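Local coordinates for protein CyaB (Pseudomonas aeruginosa, PDB 3R5G) that probably makes cyclic AMP from ATP as a membrane-anchored adenylyl cyclase, of which this chain is the catalytic domain, at residues T33-N38 and Q97-Q102; L40-K45 and R89-V94; A148-E153 and R171-I176. One frame throughout, in Å; residues are numbered along the deposited sequence.

Contact 1 (T33-N38 and Q97-Q102)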
loop_
_atom_site.group_PDB
_atom_site.type_symbol
_atom_site.label_atom_id
_atom_site.label_comp_id
_atom_site.label_asym_id
_atom_site.label_seq_id
_atom_site.Cartn_x
_atom_site.Cartn_y
_atom_site.Cartn_z
ATOM N N THR A 33 -1.969 -4.624 18.998
ATOM C CA THR A 33 -2.702 -5.611 18.315
ATOM C C THR A 33 -4.194 -5.495 18.598
ATOM O O THR A 33 -5.007 -5.519 17.664
ATOM C CB THR A 33 -2.182 -7.046 18.684
ATOM O OG1 THR A 33 -0.834 -7.127 18.247
ATOM C CG2 THR A 33 -2.971 -8.108 18.011
ATOM N N ASP A 34 -4.583 -5.401 19.879
ATOM C CA ASP A 34 -5.995 -5.313 20.161
ATOM C C ASP A 34 -6.626 -3.994 19.596
ATOM O O ASP A 34 -7.751 -4.070 19.090
ATOM C CB ASP A 34 -6.204 -5.367 21.696
ATOM C CG ASP A 34 -5.984 -6.728 22.269
ATOM O OD1 ASP A 34 -6.179 -7.746 21.556
ATOM O OD2 ASP A 34 -5.687 -6.773 23.499
ATOM N N LEU A 35 -5.947 -2.880 19.721
ATOM C CA LEU A 35 -6.447 -1.592 19.205
ATOM C C LEU A 35 -6.547 -1.626 17.673
ATOM O O LEU A 35 -7.598 -1.288 17.163
ATOM C CB LEU A 35 -5.569 -0.486 19.668
ATOM C CG LEU A 35 -6.048 0.888 19.106
ATOM C CD1 LEU A 35 -5.782 1.790 20.160
ATOM C CD2 LEU A 35 -5.324 1.356 17.823
ATOM N N LEU A 36 -5.481 -2.060 16.989
ATOM C CA LEU A 36 -5.619 -2.165 15.502
ATOM C C LEU A 36 -6.732 -3.156 15.113
ATOM O O LEU A 36 -7.515 -2.926 14.133
ATOM C CB LEU A 36 -4.290 -2.581 14.855
ATOM C CG LEU A 36 -4.248 -2.828 13.342
ATOM C CD1 LEU A 36 -4.721 -1.508 12.621
ATOM C CD2 LEU A 36 -2.791 -3.147 12.916
ATOM N N ASN A 37 -6.798 -4.397 15.692
ATOM C CA ASN A 37 -7.760 -5.344 15.264
ATOM C C ASN A 37 -9.220 -4.897 15.557
ATOM O O ASN A 37 -10.101 -5.211 14.756
ATOM C CB ASN A 37 -7.443 -6.766 15.851
ATOM C CG ASN A 37 -6.159 -7.352 15.286
ATOM O OD1 ASN A 37 -5.586 -6.802 14.398
ATOM N ND2 ASN A 37 -5.632 -8.410 15.904
ATOM N N ASN A 38 -9.403 -4.230 16.706
ATOM C CA ASN A 38 -10.723 -3.671 17.051
ATOM C C ASN A 38 -11.158 -2.671 15.969
ATOM O O ASN A 38 -12.266 -2.792 15.458
ATOM C CB ASN A 38 -10.668 -3.016 18.409
ATOM C CG ASN A 38 -12.002 -2.345 18.813
ATOM O OD1 ASN A 38 -13.073 -2.923 18.656
ATOM N ND2 ASN A 38 -11.896 -1.195 19.428
ATOM N N GLN A 97 -13.294 7.612 22.071
ATOM C CA GLN A 97 -13.788 7.733 23.482
ATOM C C GLN A 97 -13.456 6.420 24.202
ATOM O O GLN A 97 -13.018 6.377 25.372
ATOM C CB GLN A 97 -15.313 7.915 23.520
ATOM C CG GLN A 97 -15.855 9.237 22.912
ATOM C CD GLN A 97 -17.361 9.183 22.515
ATOM O OE1 GLN A 97 -18.209 8.625 23.250
ATOM N NE2 GLN A 97 -17.696 9.777 21.345
ATOM N N GLN A 98 -13.651 5.313 23.523
ATOM C CA GLN A 98 -13.298 4.041 24.122
ATOM C C GLN A 98 -11.811 3.959 24.398
ATOM O O GLN A 98 -11.376 3.490 25.486
ATOM C CB GLN A 98 -13.739 2.843 23.282
ATOM C CG GLN A 98 -15.187 2.804 23.125
ATOM C CD GLN A 98 -15.677 1.703 22.236
ATOM O OE1 GLN A 98 -14.875 0.988 21.573
ATOM N NE2 GLN A 98 -16.993 1.508 22.242
ATOM N N TRP A 99 -10.989 4.368 23.429
ATOM C CA TRP A 99 -9.550 4.342 23.591
ATOM C C TRP A 99 -9.031 5.272 24.682
ATOM O O TRP A 99 -8.081 4.931 25.422
ATOM C CB TRP A 99 -8.849 4.707 22.280
ATOM C CG TRP A 99 -9.103 3.684 21.209
ATOM C CD1 TRP A 99 -9.400 2.421 21.385
ATOM C CD2 TRP A 99 -9.034 3.902 19.794
ATOM N NE1 TRP A 99 -9.553 1.775 20.171
ATOM C CE2 TRP A 99 -9.309 2.693 19.191
ATOM C CE3 TRP A 99 -8.748 5.013 19.011
ATOM C CZ2 TRP A 99 -9.395 2.549 17.787
ATOM C CZ3 TRP A 99 -8.802 4.888 17.645
ATOM C CH2 TRP A 99 -9.112 3.649 17.043
ATOM N N ARG A 100 -9.651 6.438 24.784
ATOM C CA ARG A 100 -9.224 7.424 25.776
ATOM C C ARG A 100 -9.463 6.801 27.170
ATOM O O ARG A 100 -8.678 7.064 28.114
ATOM C CB ARG A 100 -9.921 8.792 25.580
ATOM C CG ARG A 100 -9.494 9.871 26.592
ATOM C CD ARG A 100 -10.075 11.227 26.188
ATOM N NE ARG A 100 -9.618 12.383 26.974
ATOM C CZ ARG A 100 -10.034 12.679 28.212
ATOM N NH1 ARG A 100 -10.864 11.872 28.890
ATOM N NH2 ARG A 100 -9.596 13.777 28.797
ATOM N N ALA A 101 -10.507 5.983 27.288
ATOM C CA ALA A 101 -10.797 5.280 28.550
ATOM C C ALA A 101 -9.790 4.192 28.905
ATOM O O ALA A 101 -9.750 3.739 30.069
ATOM C CB ALA A 101 -12.243 4.687 28.563
ATOM N N GLN A 102 -9.006 3.710 27.932
ATOM C CA GLN A 102 -7.918 2.788 28.254
ATOM C C GLN A 102 -6.660 3.572 28.486
ATOM O O GLN A 102 -5.595 2.993 28.606
ATOM C CB GLN A 102 -7.593 1.815 27.123
ATOM C CG GLN A 102 -8.713 1.144 26.390
ATOM C CD GLN A 102 -8.204 0.588 25.037
ATOM O OE1 GLN A 102 -8.850 0.771 24.006
ATOM N NE2 GLN A 102 -7.024 -0.078 25.043
#

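Contact 2 (L40-K45 and R89-V94)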
loop_
_atom_site.group_PDB
_atom_site.type_symbol
_atom_site.label_atom_id
_atom_site.label_comp_id
_atom_site.label_asym_id
_atom_site.label_seq_id
_atom_site.Cartn_x
_atom_site.Cartn_y
_atom_site.Cartn_z
ATOM N N LEU A 40 -9.942 -2.408 12.811
ATOM C CA LEU A 40 -10.186 -3.023 11.536
ATOM C C LEU A 40 -11.511 -3.828 11.529
ATOM O O LEU A 40 -12.216 -3.886 10.556
ATOM C CB LEU A 40 -8.979 -3.916 11.159
ATOM C CG LEU A 40 -7.707 -3.149 10.845
ATOM C CD1 LEU A 40 -6.526 -4.164 10.679
ATOM C CD2 LEU A 40 -7.794 -2.193 9.616
ATOM N N ASN A 41 -11.845 -4.473 12.668
ATOM C CA ASN A 41 -13.085 -5.229 12.739
ATOM C C ASN A 41 -14.301 -4.262 12.654
ATOM O O ASN A 41 -15.216 -4.529 11.920
ATOM C CB ASN A 41 -13.154 -5.978 14.086
ATOM C CG ASN A 41 -14.109 -7.127 14.027
ATOM O OD1 ASN A 41 -14.085 -7.962 13.123
ATOM N ND2 ASN A 41 -15.072 -7.099 14.943
ATOM N N GLU A 42 -14.158 -3.118 13.347
ATOM C CA GLU A 42 -15.290 -2.124 13.314
ATOM C C GLU A 42 -15.443 -1.523 11.950
ATOM O O GLU A 42 -16.543 -1.443 11.438
ATOM C CB GLU A 42 -15.137 -0.994 14.304
ATOM C CG GLU A 42 -15.230 -1.487 15.789
ATOM C CD GLU A 42 -16.644 -1.986 16.089
ATOM O OE1 GLU A 42 -17.583 -1.167 16.017
ATOM O OE2 GLU A 42 -16.850 -3.207 16.322
ATOM N N MET A 43 -14.288 -1.232 11.311
ATOM C CA MET A 43 -14.385 -0.726 9.915
ATOM C C MET A 43 -14.948 -1.733 8.950
ATOM O O MET A 43 -15.722 -1.410 8.059
ATOM C CB MET A 43 -13.027 -0.246 9.404
ATOM C CG MET A 43 -12.477 0.912 10.127
ATOM S SD MET A 43 -13.521 2.373 10.177
ATOM C CE MET A 43 -14.167 2.311 11.856
ATOM N N SER A 44 -14.566 -3.019 9.091
ATOM C CA SER A 44 -15.117 -4.056 8.299
ATOM C C SER A 44 -16.658 -4.167 8.416
ATOM O O SER A 44 -17.340 -4.319 7.400
ATOM C CB SER A 44 -14.420 -5.367 8.708
ATOM O OG SER A 44 -15.089 -6.399 8.045
ATOM N N LYS A 45 -17.183 -4.079 9.630
ATOM C CA LYS A 45 -18.588 -4.116 9.800
ATOM C C LYS A 45 -19.315 -2.951 9.093
ATOM O O LYS A 45 -20.326 -3.149 8.492
ATOM C CB LYS A 45 -18.916 -4.015 11.288
ATOM C CG LYS A 45 -18.468 -5.292 12.071
ATOM C CD LYS A 45 -19.045 -5.246 13.427
ATOM C CE LYS A 45 -18.821 -6.628 14.046
ATOM N NZ LYS A 45 -18.462 -6.643 15.494
ATOM N N ARG A 89 -16.117 7.982 9.797
ATOM C CA ARG A 89 -15.571 9.159 10.519
ATOM C C ARG A 89 -16.402 9.392 11.785
ATOM O O ARG A 89 -15.783 9.756 12.855
ATOM C CB ARG A 89 -15.615 10.333 9.549
ATOM C CG ARG A 89 -15.123 11.618 10.194
ATOM C CD ARG A 89 -14.790 12.716 9.201
ATOM N NE ARG A 89 -16.025 13.108 8.526
ATOM C CZ ARG A 89 -16.050 13.965 7.465
ATOM N NH1 ARG A 89 -14.858 14.482 7.053
ATOM N NH2 ARG A 89 -17.167 14.318 6.870
ATOM N N LYS A 90 -17.740 9.193 11.722
ATOM C CA LYS A 90 -18.542 9.341 12.950
ATOM C C LYS A 90 -18.181 8.263 13.931
ATOM O O LYS A 90 -18.088 8.530 15.140
ATOM C CB LYS A 90 -20.031 9.283 12.665
ATOM C CG LYS A 90 -20.620 10.413 11.914
ATOM C CD LYS A 90 -22.057 10.187 11.600
ATOM C CE LYS A 90 -22.594 11.355 10.763
ATOM N NZ LYS A 90 -23.935 11.135 10.233
ATOM N N HIS A 91 -17.944 7.047 13.486
ATOM C CA HIS A 91 -17.687 5.976 14.442
ATOM C C HIS A 91 -16.322 6.134 15.073
ATOM O O HIS A 91 -16.054 5.718 16.208
ATOM C CB HIS A 91 -17.802 4.632 13.736
ATOM C CG HIS A 91 -17.903 3.505 14.690
ATOM N ND1 HIS A 91 -18.983 3.349 15.528
ATOM C CD2 HIS A 91 -17.096 2.433 14.865
ATOM C CE1 HIS A 91 -18.799 2.244 16.239
ATOM N NE2 HIS A 91 -17.672 1.661 15.842
ATOM N N MET A 92 -15.414 6.802 14.397
ATOM C CA MET A 92 -14.134 7.075 15.005
ATOM C C MET A 92 -14.234 7.891 16.244
ATOM O O MET A 92 -13.375 7.713 17.103
ATOM C CB MET A 92 -13.202 7.759 13.988
ATOM C CG MET A 92 -12.427 6.806 13.197
ATOM S SD MET A 92 -11.113 6.023 14.191
ATOM C CE MET A 92 -9.626 6.984 14.134
ATOM N N LYS A 93 -15.274 8.714 16.344
ATOM C CA LYS A 93 -15.436 9.492 17.622
ATOM C C LYS A 93 -15.738 8.538 18.758
ATOM O O LYS A 93 -15.250 8.708 19.899
ATOM C CB LYS A 93 -16.595 10.481 17.539
ATOM C CG LYS A 93 -16.382 11.469 16.417
ATOM C CD LYS A 93 -17.549 12.462 16.415
ATOM C CE LYS A 93 -17.322 13.598 15.416
ATOM N NZ LYS A 93 -16.546 13.108 14.205
ATOM N N VAL A 94 -16.568 7.546 18.478
ATOM C CA VAL A 94 -16.883 6.527 19.479
ATOM C C VAL A 94 -15.611 5.747 19.842
ATOM O O VAL A 94 -15.318 5.515 21.025
ATOM C CB VAL A 94 -17.901 5.616 18.936
ATOM C CG1 VAL A 94 -18.336 4.593 19.980
ATOM C CG2 VAL A 94 -19.181 6.426 18.489
#

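Contact 3 (A148-E153 and R171-I176)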
loop_
_atom_site.group_PDB
_atom_site.type_symbol
_atom_site.label_atom_id
_atom_site.label_comp_id
_atom_site.label_asym_id
_atom_site.label_seq_id
_atom_site.Cartn_x
_atom_site.Cartn_y
_atom_site.Cartn_z
ATOM N N ALA A 148 -3.087 12.794 0.341
ATOM C CA ALA A 148 -3.181 14.281 0.356
ATOM C C ALA A 148 -4.125 14.789 1.398
ATOM O O ALA A 148 -4.169 16.003 1.722
ATOM C CB ALA A 148 -3.645 14.746 -1.002
ATOM N N SER A 149 -5.006 13.931 1.887
ATOM C CA SER A 149 -6.041 14.379 2.797
ATOM C C SER A 149 -5.428 14.672 4.161
ATOM O O SER A 149 -4.392 14.113 4.575
ATOM C CB SER A 149 -7.178 13.298 2.863
ATOM O OG SER A 149 -6.661 12.137 3.467
ATOM N N GLU A 150 -6.085 15.573 4.829
ATOM C CA GLU A 150 -5.749 15.941 6.195
ATOM C C GLU A 150 -6.465 15.044 7.220
ATOM O O GLU A 150 -7.538 14.421 6.964
ATOM C CB GLU A 150 -6.057 17.412 6.402
ATOM C CG GLU A 150 -5.168 18.310 5.539
ATOM C CD GLU A 150 -5.369 19.795 5.808
ATOM O OE1 GLU A 150 -4.925 20.226 6.904
ATOM O OE2 GLU A 150 -5.912 20.553 4.966
ATOM N N ALA A 151 -5.956 14.946 8.449
ATOM C CA ALA A 151 -6.707 14.237 9.449
ATOM C C ALA A 151 -8.144 14.702 9.543
ATOM O O ALA A 151 -8.423 15.934 9.684
ATOM C CB ALA A 151 -6.052 14.472 10.840
ATOM N N GLY A 152 -9.063 13.733 9.509
ATOM C CA GLY A 152 -10.456 14.049 9.629
ATOM C C GLY A 152 -11.191 14.405 8.365
ATOM O O GLY A 152 -12.396 14.742 8.467
ATOM N N GLU A 153 -10.498 14.353 7.264
ATOM C CA GLU A 153 -11.054 14.851 5.978
ATOM C C GLU A 153 -11.354 13.646 5.089
ATOM O O GLU A 153 -10.669 12.566 5.174
ATOM C CB GLU A 153 -9.947 15.668 5.312
ATOM C CG GLU A 153 -10.292 16.431 4.113
ATOM C CD GLU A 153 -9.135 17.417 3.796
ATOM O OE1 GLU A 153 -8.027 17.022 3.538
ATOM O OE2 GLU A 153 -9.378 18.643 3.799
ATOM N N ARG A 171 -17.482 20.531 -0.471
ATOM C CA ARG A 171 -16.862 21.866 -0.622
ATOM C C ARG A 171 -15.620 21.728 -1.456
ATOM O O ARG A 171 -14.774 20.886 -1.245
ATOM C CB ARG A 171 -16.425 22.235 0.782
ATOM C CG ARG A 171 -15.968 23.610 0.781
ATOM C CD ARG A 171 -15.662 24.113 2.202
ATOM N NE ARG A 171 -16.249 23.536 3.404
ATOM C CZ ARG A 171 -17.186 24.086 4.183
ATOM N NH1 ARG A 171 -17.509 23.446 5.291
ATOM N NH2 ARG A 171 -17.824 25.213 3.869
ATOM N N ASP A 172 -15.510 22.558 -2.493
ATOM C CA ASP A 172 -14.293 22.647 -3.319
ATOM C C ASP A 172 -13.028 22.901 -2.521
ATOM O O ASP A 172 -13.001 23.816 -1.641
ATOM C CB ASP A 172 -14.562 23.803 -4.326
ATOM C CG ASP A 172 -13.559 23.935 -5.455
ATOM O OD1 ASP A 172 -12.447 23.487 -5.370
ATOM O OD2 ASP A 172 -13.992 24.573 -6.502
ATOM N N LYS A 173 -12.021 22.044 -2.744
ATOM C CA LYS A 173 -10.752 22.229 -2.006
ATOM C C LYS A 173 -9.611 22.470 -2.990
ATOM O O LYS A 173 -8.430 22.142 -2.729
ATOM C CB LYS A 173 -10.473 21.072 -1.025
ATOM C CG LYS A 173 -9.593 21.561 0.181
ATOM C CD LYS A 173 -8.898 20.416 0.882
ATOM C CE LYS A 173 -7.997 21.044 1.926
ATOM N NZ LYS A 173 -7.327 20.123 2.832
ATOM N N GLY A 174 -10.011 23.040 -4.102
ATOM C CA GLY A 174 -8.967 23.368 -5.154
ATOM C C GLY A 174 -8.528 22.135 -5.961
ATOM O O GLY A 174 -9.314 21.246 -6.296
ATOM N N GLN A 175 -7.235 22.179 -6.346
ATOM C CA GLN A 175 -6.655 21.152 -7.179
ATOM C C GLN A 175 -5.276 20.900 -6.564
ATOM O O GLN A 175 -4.622 21.774 -6.041
ATOM C CB GLN A 175 -6.535 21.611 -8.654
ATOM C CG GLN A 175 -7.744 22.116 -9.319
ATOM C CD GLN A 175 -8.168 23.566 -8.837
ATOM O OE1 GLN A 175 -7.272 24.426 -8.735
ATOM N NE2 GLN A 175 -9.452 23.858 -8.712
ATOM N N ILE A 176 -4.910 19.650 -6.536
ATOM C CA ILE A 176 -3.655 19.265 -5.956
ATOM C C ILE A 176 -2.745 18.593 -6.979
ATOM O O ILE A 176 -3.169 18.092 -8.075
ATOM C CB ILE A 176 -3.769 18.423 -4.555
ATOM C CG1 ILE A 176 -4.666 17.164 -4.654
ATOM C CG2 ILE A 176 -4.162 19.346 -3.353
ATOM C CD1 ILE A 176 -4.819 16.523 -6.062
HETATM O O HOH W 1 -5.314 18.798 0.964
#

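Contact 1 (T33-N38 and Q97-Q102)
With chi1 at 178°, Leu-35 sends CG away from its own N and alongside the carbonyl carbon, so the isobutyl group reaches Trp-99, whose own CG lies anti to the carbonyl carbon and turns the indole back toward helix 29-50. The two side chains cross at about a right angle, and the leucine ends up on one face of the indole. The evidence for a CH-pi contact is direct: CD1 of Leu-35 stands 3.7 Å from the centroid of the five-membered ring of Trp-99, only 5° off the ring normal. The branch point lies alongside, Leu-35 CG 3.7 Å from Trp-99 CE2, so two carbons of the leucine bear on the pyrrole part and its fusion bond. Asn-38, one turn further along, brings its amide to the indole nitrogen without bonding to it: ND2 of Asn-38 is 3.9 Å from Trp-99 NE1, and the amide and ring planes stand 80° apart. Trp-99 NE1 is covered here and has no hydrogen-bond partner in the model. Outside these, Gln-98 OE1 lies 4.3 Å from Asn-38 ND2, a loose approach at the exposed margin. The nearest CA atoms, those of Leu-35 and Trp-99, are 8.0 Å apart, so the two helices meet through side chains. This contact joins helix 29-50 to the C-terminal part of helix 74-100 in the cyclase catalytic domain. Phe-20 and Leu-23 of helix 20-24 also pack on Leu-35, and Ile-104, in the loop after helix 74-100, packs on both Leu-35 and Trp-99, while Thr-33, Leu-36 and Asn-37 turn to the second subunit.

Contact 2 (L40-K45 and R89-V94)
Between Glu-42 and His-91 the two helical segments come within 8.5 Å, CA to CA, a spacing that side chains must bridge. A histidine-carboxylate hydrogen bond does so: His-91 NE2 donates to Glu-42 OE1 over 2.8 Å. The bond is bent, with an N-H...O angle of 140°, and the oxygen sits 27° out of the imidazole plane. OE1 receives it on its anti lone pair, away from OE2. A fold in the glutamate explains this approach, because the bend at chi2 (-67°) turns the carboxylate to the ring nitrogen; CB of Glu-42, which does not depend on it, also lies 4.0 Å from His-91 NE2. The ring thus meets the aliphatic part of Glu-42 as well as its charge. Lys-45 NZ lies 3.9 Å from Glu-42 OE2, a long salt bridge, which would be expected to favour the ionised carboxylate, if only slightly. Beside the polar pair, Met-43 brings its terminal methyl CE to the imidazole edge, 4.2 Å from His-91 CD2, on the more buried side of the bond. Helix 29-50 is thus tied to the C-terminal half of helix 74-100 by one polar link backed by apolar contacts: Leu-95 touches both Glu-42 and Met-43, Met-88 packs on Met-43, and Ile-46 reaches His-91. Deeper in the fold, Met-92 rests on strand 109-116 and Leu-40 on strand 53-58, while Asn-41 meets the second subunit.

Contact 3 (A148-E153 and R171-I176)
Lys-173 reaches from strand 170-176 to Glu-150 and Glu-153, the first and last residues of a type II beta turn, and the three form a salt-bridge network. The close part is the ammonium group. Lys-173 NZ lies 2.6 Å from Glu-150 OE2, on the anti lone pair of that oxygen, and 2.7 Å from Glu-153 OE2, on the syn lone pair; a weaker bond runs to Glu-153 OE1. The lysine is extended, CG anti to the backbone N (chi1 -153°), and meets Glu-153 from the opposite direction while crossing Glu-150 at a slant. Two carboxylates around one lysine would be expected to favour its charged form. Glu-153 has further partners: Gln-189 NE2 of the adjoining strand 185-190 bonds to its OE2, and the backbone N of Glu-150 donates to its OE1 at 2.7 Å and 171°, from above the carboxylate plane, bracing the turn. Gly-152, at phi 87°, takes the turn position that suits glycine. Glu-150, though bonded to the lysine, is exposed. The loose part is apolar: Ala-148 CB and Ile-176 CG1 are no nearer than 4.5 Å, the sole apolar contact across the segments. Between the close and loose parts a water links the end of helix 137-148 to the lysine: it accepts from Lys-173 NZ at 3.0 Å and donates to the carbonyl oxygen of Ala-148 at 3.1 Å.

Overall arrangement
From the N terminus, helix 29-50 supplies the first halves of contacts 1 and 2 in turn. The chain then passes through strands 53-58 and 61-66 and returns along helix 74-100, where contact 2 closes first and contact 1 last, so the smaller loop sits within the larger. Their centres are 11 Å apart, and Trp-99 CZ3 touches Met-92 CE at 4.2 Å. Contact 3 follows in series, closing a short loop through strand 154-157 and helix 158-164 about 27 Å from contact 1, centre to centre. Arg-89 connects it to contact 2: its NH1 is 2.9 Å from Gly-152 O, a probable hydrogen bond linking helix 74-100 to the turn.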